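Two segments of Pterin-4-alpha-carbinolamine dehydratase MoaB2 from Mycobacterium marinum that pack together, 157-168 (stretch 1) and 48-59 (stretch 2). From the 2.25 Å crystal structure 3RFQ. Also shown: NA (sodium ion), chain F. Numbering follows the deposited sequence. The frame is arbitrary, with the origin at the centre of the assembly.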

ATOM      1  N   ALA C 157      -3.937  19.235  -3.227  1.00 14.24           N
ATOM      2  CA  ALA C 157      -3.505  19.703  -4.539  1.00 16.15           C
ATOM      3  C   ALA C 157      -4.687  20.176  -5.394  1.00 16.60           C
ATOM      4  O   ALA C 157      -5.856  19.860  -5.100  1.00 15.80           O
ATOM      5  CB  ALA C 157      -2.691  18.619  -5.283  1.00 15.74           C
ATOM      6  N   GLY C 158      -4.385  20.939  -6.441  1.00 17.94           N
ATOM      7  CA  GLY C 158      -5.434  21.589  -7.229  1.00 18.79           C
ATOM      8  C   GLY C 158      -6.168  20.828  -8.339  1.00 19.49           C
ATOM      9  O   GLY C 158      -7.259  21.243  -8.740  1.00 20.62           O
ATOM     10  N   SER C 159      -5.614  19.733  -8.873  1.00 18.95           N
ATOM     11  CA  SER C 159      -6.275  19.095 -10.032  1.00 18.98           C
ATOM     12  C   SER C 159      -7.633  18.496  -9.570  1.00 18.60           C
ATOM     13  O   SER C 159      -7.810  18.216  -8.397  1.00 17.03           O
ATOM     14  CB  SER C 159      -5.394  17.992 -10.630  1.00 19.10           C
ATOM     15  OG  SER C 159      -5.417  16.859  -9.767  1.00 16.42           O
ATOM     16  N   ARG C 160      -8.580  18.316 -10.477  1.00 19.25           N
ATOM     17  CA  ARG C 160      -9.852  17.663 -10.128  1.00 19.66           C
ATOM     18  C   ARG C 160      -9.680  16.246  -9.526  1.00 18.60           C
ATOM     19  O   ARG C 160     -10.395  15.877  -8.598  1.00 17.24           O
ATOM     20  CB  ARG C 160     -10.744  17.553 -11.368  1.00 21.48           C
ATOM     21  CG  ARG C 160     -12.254  17.456 -11.038  1.00 24.25           C
ATOM     22  CD  ARG C 160     -13.034  18.275 -12.083  1.00 31.02           C
ATOM     23  NE  ARG C 160     -14.484  18.206 -11.910  1.00 30.61           N
ATOM     24  CZ  ARG C 160     -15.172  19.134 -11.269  1.00 33.11           C
ATOM     25  NH1 ARG C 160     -14.533  20.198 -10.790  1.00 33.75           N
ATOM     26  NH2 ARG C 160     -16.486  19.013 -11.115  1.00 33.11           N
ATOM     27  N   TYR C 161      -8.751  15.457 -10.077  1.00 18.01           N
ATOM     28  CA  TYR C 161      -8.529  14.112  -9.569  1.00 17.87           C
ATOM     29  C   TYR C 161      -7.957  14.173  -8.166  1.00 16.45           C
ATOM     30  O   TYR C 161      -8.364  13.383  -7.321  1.00 16.29           O
ATOM     31  CB  TYR C 161      -7.619  13.287 -10.481  1.00 19.17           C
ATOM     32  CG  TYR C 161      -8.235  12.806 -11.793  1.00 21.88           C
ATOM     33  CD1 TYR C 161      -9.589  12.991 -12.084  1.00 24.26           C
ATOM     34  CD2 TYR C 161      -7.458  12.104 -12.711  1.00 25.94           C
ATOM     35  CE1 TYR C 161     -10.143  12.509 -13.293  1.00 28.16           C
ATOM     36  CE2 TYR C 161      -7.989  11.612 -13.906  1.00 28.06           C
ATOM     37  CZ  TYR C 161      -9.326  11.825 -14.198  1.00 29.82           C
ATOM     38  OH  TYR C 161      -9.814  11.355 -15.404  1.00 31.12           O
ATOM     39  N   ALA C 162      -7.046  15.118  -7.898  1.00 15.33           N
ATOM     40  CA  ALA C 162      -6.507  15.290  -6.504  1.00 14.40           C
ATOM     41  C   ALA C 162      -7.607  15.616  -5.506  1.00 13.34           C
ATOM     42  O   ALA C 162      -7.652  15.075  -4.407  1.00 12.69           O
ATOM     43  CB  ALA C 162      -5.393  16.362  -6.435  1.00 13.49           C
ATOM     44  N   VAL C 163      -8.489  16.525  -5.884  1.00 13.82           N
ATOM     45  CA  VAL C 163      -9.578  16.906  -5.011  1.00 13.01           C
ATOM     46  C   VAL C 163     -10.464  15.689  -4.729  1.00 12.18           C
ATOM     47  O   VAL C 163     -10.787  15.390  -3.573  1.00 11.72           O
ATOM     48  CB  VAL C 163     -10.446  18.031  -5.649  1.00 14.43           C
ATOM     49  CG1 VAL C 163     -11.741  18.196  -4.855  1.00 12.32           C
ATOM     50  CG2 VAL C 163      -9.655  19.329  -5.708  1.00 14.75           C
ATOM     51  N   ARG C 164     -10.836  14.970  -5.773  1.00 16.14           N
ATOM     52  CA  ARG C 164     -11.734  13.853  -5.544  1.00 14.79           C
ATOM     53  C   ARG C 164     -11.058  12.778  -4.659  1.00 14.40           C
ATOM     54  O   ARG C 164     -11.644  12.288  -3.666  1.00 13.67           O
ATOM     55  CB  ARG C 164     -12.151  13.240  -6.880  1.00 15.51           C
ATOM     56  CG  ARG C 164     -13.083  14.096  -7.695  1.00 14.56           C
ATOM     57  CD  ARG C 164     -13.581  13.304  -8.896  1.00 15.06           C
ATOM     58  NE  ARG C 164     -14.463  14.093  -9.755  1.00 13.48           N
ATOM     59  CZ  ARG C 164     -15.733  14.400  -9.489  1.00 13.32           C
ATOM     60  NH1 ARG C 164     -16.307  14.016  -8.346  1.00 11.49           N
ATOM     61  NH2 ARG C 164     -16.427  15.107 -10.367  1.00 14.17           N
ATOM     62  N   ASP C 165      -9.844  12.390  -5.046  1.00 14.69           N
ATOM     63  CA  ASP C 165      -9.157  11.312  -4.349  1.00 15.63           C
ATOM     64  C   ASP C 165      -8.763  11.718  -2.917  1.00 14.63           C
ATOM     65  O   ASP C 165      -8.911  10.910  -1.993  1.00 14.79           O
ATOM     66  CB  ASP C 165      -7.965  10.799  -5.152  1.00 16.67           C
ATOM     67  CG  ASP C 165      -7.372   9.536  -4.563  1.00 18.46           C
ATOM     68  OD1 ASP C 165      -8.030   8.470  -4.612  1.00 18.41           O
ATOM     69  OD2 ASP C 165      -6.232   9.594  -4.054  1.00 19.86           O
ATOM     70  N   GLY C 166      -8.292  12.959  -2.740  1.00 14.65           N
ATOM     71  CA  GLY C 166      -7.989  13.509  -1.419  1.00 13.78           C
ATOM     72  C   GLY C 166      -9.165  13.428  -0.473  1.00 13.56           C
ATOM     73  O   GLY C 166      -9.007  13.040   0.676  1.00 13.66           O
ATOM     74  N   MET C 167     -10.355  13.787  -0.950  1.00 13.84           N
ATOM     75  CA  MET C 167     -11.566  13.770  -0.124  1.00 13.25           C
ATOM     76  C   MET C 167     -11.989  12.349   0.235  1.00 12.91           C
ATOM     77  O   MET C 167     -12.438  12.118   1.350  1.00 12.85           O
ATOM     78  CB  MET C 167     -12.730  14.518  -0.813  1.00 13.66           C
ATOM     79  CG  MET C 167     -12.581  16.051  -0.878  1.00 14.89           C
ATOM     80  SD  MET C 167     -12.321  16.865   0.727  1.00 17.97           S
ATOM     81  CE  MET C 167     -13.817  16.425   1.614  1.00 18.12           C
ATOM     82  N   ALA C 168     -11.858  11.401  -0.703  1.00 13.12           N
ATOM     83  CA  ALA C 168     -12.163   9.986  -0.430  1.00 12.74           C
ATOM     84  C   ALA C 168     -11.311   9.463   0.747  1.00 13.49           C
ATOM     85  O   ALA C 168     -11.789   8.729   1.632  1.00 14.12           O
ATOM     86  CB  ALA C 168     -11.902   9.129  -1.683  1.00 12.34           C
TER
HETATM   87 NA    NA F 181      -7.780   5.920  -3.316  0.50 30.47          NA
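Stretch 2 (48-59) DHSGPLVTELLT

The contact between residues 48-59 and 157-168 is a nearly parallel pairing of two helices, closed by packed apolar side chains and fastened near its N-terminal end by one hydrogen bond. It illustrates how segments more than a hundred residues apart in sequence can run side by side in a fold. Stretch 2 begins as a turn, in which Asp 48 OD1 accepts from Gly 51 N at 2.8 Å and caps the start of the helix that then runs through Thr 59; Ser 159 plays the comparable part in stretch 1, its OG accepting from Ala 162 N at 3.0 Å. The two helices point the same way, crossing at -15° with axes 10.4 Å apart at closest approach. Because the angle is so shallow, the register persists along the pair: Ser 50 lies across from Arg 160, Val 54 from Val 163 and Leu 57 from Met 167, with CA-to-CA distances of 7.3, 7.1 and 7.0 Å.

Leu 53 and Leu 57, one helical turn apart, both point toward stretch 1. Val 163 CG1 lies 3.9 Å from Leu 53 CD2 in this row and 3.6 Å from CG2 of Val 54, whose CA-to-CB bond points sideways. A turn later, Met 167 CG packs 3.8 Å from Leu 57 CD1, while Met 167 CE reaches Leu 58 CD2 at 3.6 Å.

Arginines border this apolar seam. Arg 160 NH1 donates to His 49 O at 3.1 Å, and its guanidinium lays one face over Leu 53 CD2, so a single side chain serves both polar and apolar neighbours. Arg 164 likewise covers Leu 53, its NH1 3.6 Å from Leu 53 CD1; water 1 accepts from Arg 164 NH1 at 2.9 Å and lies 2.8 Å from Glu 56 OE1, extending the contact through solvent.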

ATOM      1  N   ASP C  48     -14.877  29.460 -10.817  1.00 49.66           N
ATOM      2  CA  ASP C  48     -14.316  28.571  -9.815  1.00 44.80           C
ATOM      3  C   ASP C  48     -14.794  27.143 -10.059  1.00 44.11           C
ATOM      4  O   ASP C  48     -15.991  26.855  -9.950  1.00 43.99           O
ATOM      5  CB  ASP C  48     -14.712  29.028  -8.406  1.00 41.94           C
ATOM      6  CG  ASP C  48     -14.356  28.010  -7.326  1.00 37.23           C
ATOM      7  OD1 ASP C  48     -13.608  27.039  -7.591  1.00 34.36           O
ATOM      8  OD2 ASP C  48     -14.842  28.187  -6.195  1.00 35.24           O
ATOM      9  N   HIS C  49     -13.845  26.261 -10.372  1.00 43.61           N
ATOM     10  CA  HIS C  49     -14.149  24.867 -10.677  1.00 43.46           C
ATOM     11  C   HIS C  49     -14.042  23.965  -9.446  1.00 39.11           C
ATOM     12  O   HIS C  49     -14.699  22.913  -9.387  1.00 39.90           O
ATOM     13  CB  HIS C  49     -13.257  24.358 -11.813  1.00 46.70           C
ATOM     14  CG  HIS C  49     -13.552  24.985 -13.147  1.00 52.98           C
ATOM     15  ND1 HIS C  49     -12.630  25.751 -13.835  1.00 57.04           N
ATOM     16  CD2 HIS C  49     -14.667  24.959 -13.919  1.00 57.10           C
ATOM     17  CE1 HIS C  49     -13.164  26.166 -14.972  1.00 61.59           C
ATOM     18  NE2 HIS C  49     -14.399  25.699 -15.047  1.00 61.53           N
ATOM     19  N   SER C  50     -13.275  24.395  -8.446  1.00 34.82           N
ATOM     20  CA  SER C  50     -13.033  23.565  -7.255  1.00 30.92           C
ATOM     21  C   SER C  50     -14.022  23.740  -6.101  1.00 27.86           C
ATOM     22  O   SER C  50     -14.434  22.758  -5.496  1.00 26.61           O
ATOM     23  CB  SER C  50     -11.606  23.765  -6.738  1.00 30.09           C
ATOM     24  OG  SER C  50     -10.674  23.325  -7.710  1.00 34.10           O
ATOM     25  N   GLY C  51     -14.373  24.986  -5.776  1.00 22.66           N
ATOM     26  CA  GLY C  51     -15.284  25.289  -4.688  1.00 21.33           C
ATOM     27  C   GLY C  51     -16.538  24.417  -4.684  1.00 21.50           C
ATOM     28  O   GLY C  51     -16.791  23.717  -3.686  1.00 20.21           O
ATOM     29  N   PRO C  52     -17.322  24.429  -5.788  1.00 21.38           N
ATOM     30  CA  PRO C  52     -18.573  23.631  -5.762  1.00 21.73           C
ATOM     31  C   PRO C  52     -18.351  22.137  -5.538  1.00 20.66           C
ATOM     32  O   PRO C  52     -19.191  21.465  -4.882  1.00 19.90           O
ATOM     33  CB  PRO C  52     -19.230  23.896  -7.141  1.00 22.74           C
ATOM     34  CG  PRO C  52     -18.657  25.248  -7.600  1.00 23.49           C
ATOM     35  CD  PRO C  52     -17.221  25.294  -6.981  1.00 23.30           C
ATOM     36  N   LEU C  53     -17.249  21.614  -6.081  1.00 19.26           N
ATOM     37  CA  LEU C  53     -16.981  20.184  -5.954  1.00 18.13           C
ATOM     38  C   LEU C  53     -16.632  19.826  -4.503  1.00 17.24           C
ATOM     39  O   LEU C  53     -17.214  18.890  -3.918  1.00 16.70           O
ATOM     40  CB  LEU C  53     -15.904  19.714  -6.940  1.00 17.14           C
ATOM     41  CG  LEU C  53     -15.474  18.249  -6.792  1.00 17.69           C
ATOM     42  CD1 LEU C  53     -16.663  17.260  -6.910  1.00 17.10           C
ATOM     43  CD2 LEU C  53     -14.346  17.884  -7.767  1.00 17.62           C
ATOM     44  N   VAL C  54     -15.694  20.567  -3.914  1.00 17.16           N
ATOM     45  CA  VAL C  54     -15.327  20.336  -2.504  1.00 17.12           C
ATOM     46  C   VAL C  54     -16.571  20.510  -1.618  1.00 17.56           C
ATOM     47  O   VAL C  54     -16.763  19.769  -0.677  1.00 17.42           O
ATOM     48  CB  VAL C  54     -14.114  21.220  -2.011  1.00 16.89           C
ATOM     49  CG1 VAL C  54     -13.696  20.839  -0.576  1.00 16.41           C
ATOM     50  CG2 VAL C  54     -12.904  21.021  -2.936  1.00 16.84           C
ATOM     51  N   THR C  55     -17.437  21.454  -1.972  1.00 18.10           N
ATOM     52  CA  THR C  55     -18.645  21.703  -1.210  1.00 18.50           C
ATOM     53  C   THR C  55     -19.561  20.481  -1.249  1.00 19.04           C
ATOM     54  O   THR C  55     -20.051  20.045  -0.195  1.00 18.69           O
ATOM     55  CB  THR C  55     -19.376  22.937  -1.735  1.00 19.87           C
ATOM     56  OG1 THR C  55     -18.524  24.072  -1.561  1.00 21.12           O
ATOM     57  CG2 THR C  55     -20.724  23.158  -1.001  1.00 19.73           C
ATOM     58  N   GLU C  56     -19.782  19.952  -2.459  1.00 18.46           N
ATOM     59  CA  GLU C  56     -20.550  18.736  -2.664  1.00 19.10           C
ATOM     60  C   GLU C  56     -20.013  17.558  -1.850  1.00 17.60           C
ATOM     61  O   GLU C  56     -20.785  16.854  -1.197  1.00 18.46           O
ATOM     62  CB  GLU C  56     -20.593  18.367  -4.155  1.00 19.15           C
ATOM     63  CG  GLU C  56     -21.362  17.080  -4.453  1.00 21.71           C
ATOM     64  CD  GLU C  56     -20.979  16.420  -5.803  1.00 24.00           C
ATOM     65  OE1 GLU C  56     -20.273  17.033  -6.632  1.00 25.15           O
ATOM     66  OE2 GLU C  56     -21.421  15.289  -6.053  1.00 24.49           O
ATOM     67  N   LEU C  57     -18.700  17.353  -1.897  1.00 16.56           N
ATOM     68  CA  LEU C  57     -18.034  16.248  -1.194  1.00 15.22           C
ATOM     69  C   LEU C  57     -18.041  16.424   0.331  1.00 14.82           C
ATOM     70  O   LEU C  57     -18.269  15.465   1.065  1.00 14.90           O
ATOM     71  CB  LEU C  57     -16.600  16.055  -1.724  1.00 13.53           C
ATOM     72  CG  LEU C  57     -16.527  15.757  -3.238  1.00 15.64           C
ATOM     73  CD1 LEU C  57     -15.071  15.749  -3.761  1.00 13.62           C
ATOM     74  CD2 LEU C  57     -17.188  14.434  -3.597  1.00 15.70           C
ATOM     75  N   LEU C  58     -17.801  17.644   0.808  1.00 14.69           N
ATOM     76  CA  LEU C  58     -17.920  17.933   2.232  1.00 15.38           C
ATOM     77  C   LEU C  58     -19.360  17.663   2.738  1.00 16.46           C
ATOM     78  O   LEU C  58     -19.552  17.009   3.756  1.00 16.91           O
ATOM     79  CB  LEU C  58     -17.519  19.377   2.506  1.00 15.09           C
ATOM     80  CG  LEU C  58     -16.010  19.677   2.535  1.00 15.35           C
ATOM     81  CD1 LEU C  58     -15.795  21.164   2.657  1.00 14.79           C
ATOM     82  CD2 LEU C  58     -15.335  18.962   3.693  1.00 12.67           C
ATOM     83  N   THR C  59     -20.359  18.128   1.992  1.00 17.11           N
ATOM     84  CA  THR C  59     -21.743  17.978   2.390  1.00 17.94           C
ATOM     85  C   THR C  59     -22.154  16.503   2.440  1.00 19.06           C
ATOM     86  O   THR C  59     -22.920  16.082   3.310  1.00 20.61           O
ATOM     87  CB  THR C  59     -22.625  18.733   1.422  1.00 19.03           C
ATOM     88  OG1 THR C  59     -22.257  20.121   1.443  1.00 18.18           O
ATOM     89  CG2 THR C  59     -24.141  18.562   1.771  1.00 19.62           C
TER
HETATM   90  O   HOH W   1     -19.076  14.828  -7.777  0.50  2.00           O
HETATM   91  O   HOH W   2     -19.341  14.235  -8.219  0.50  2.00           O
HETATM   92  O   HOH W   3      -8.733   7.540  -1.804  1.00 27.85           O
HETATM   93  O   HOH W   4      -7.423   4.761  -0.798  1.00 20.77           O
HETATM   94  O   HOH W   5      -8.668   5.624  -5.441  1.00 27.85           O
HETATM   95  O   HOH W   6      -5.588   5.083  -4.620  1.00 20.77           O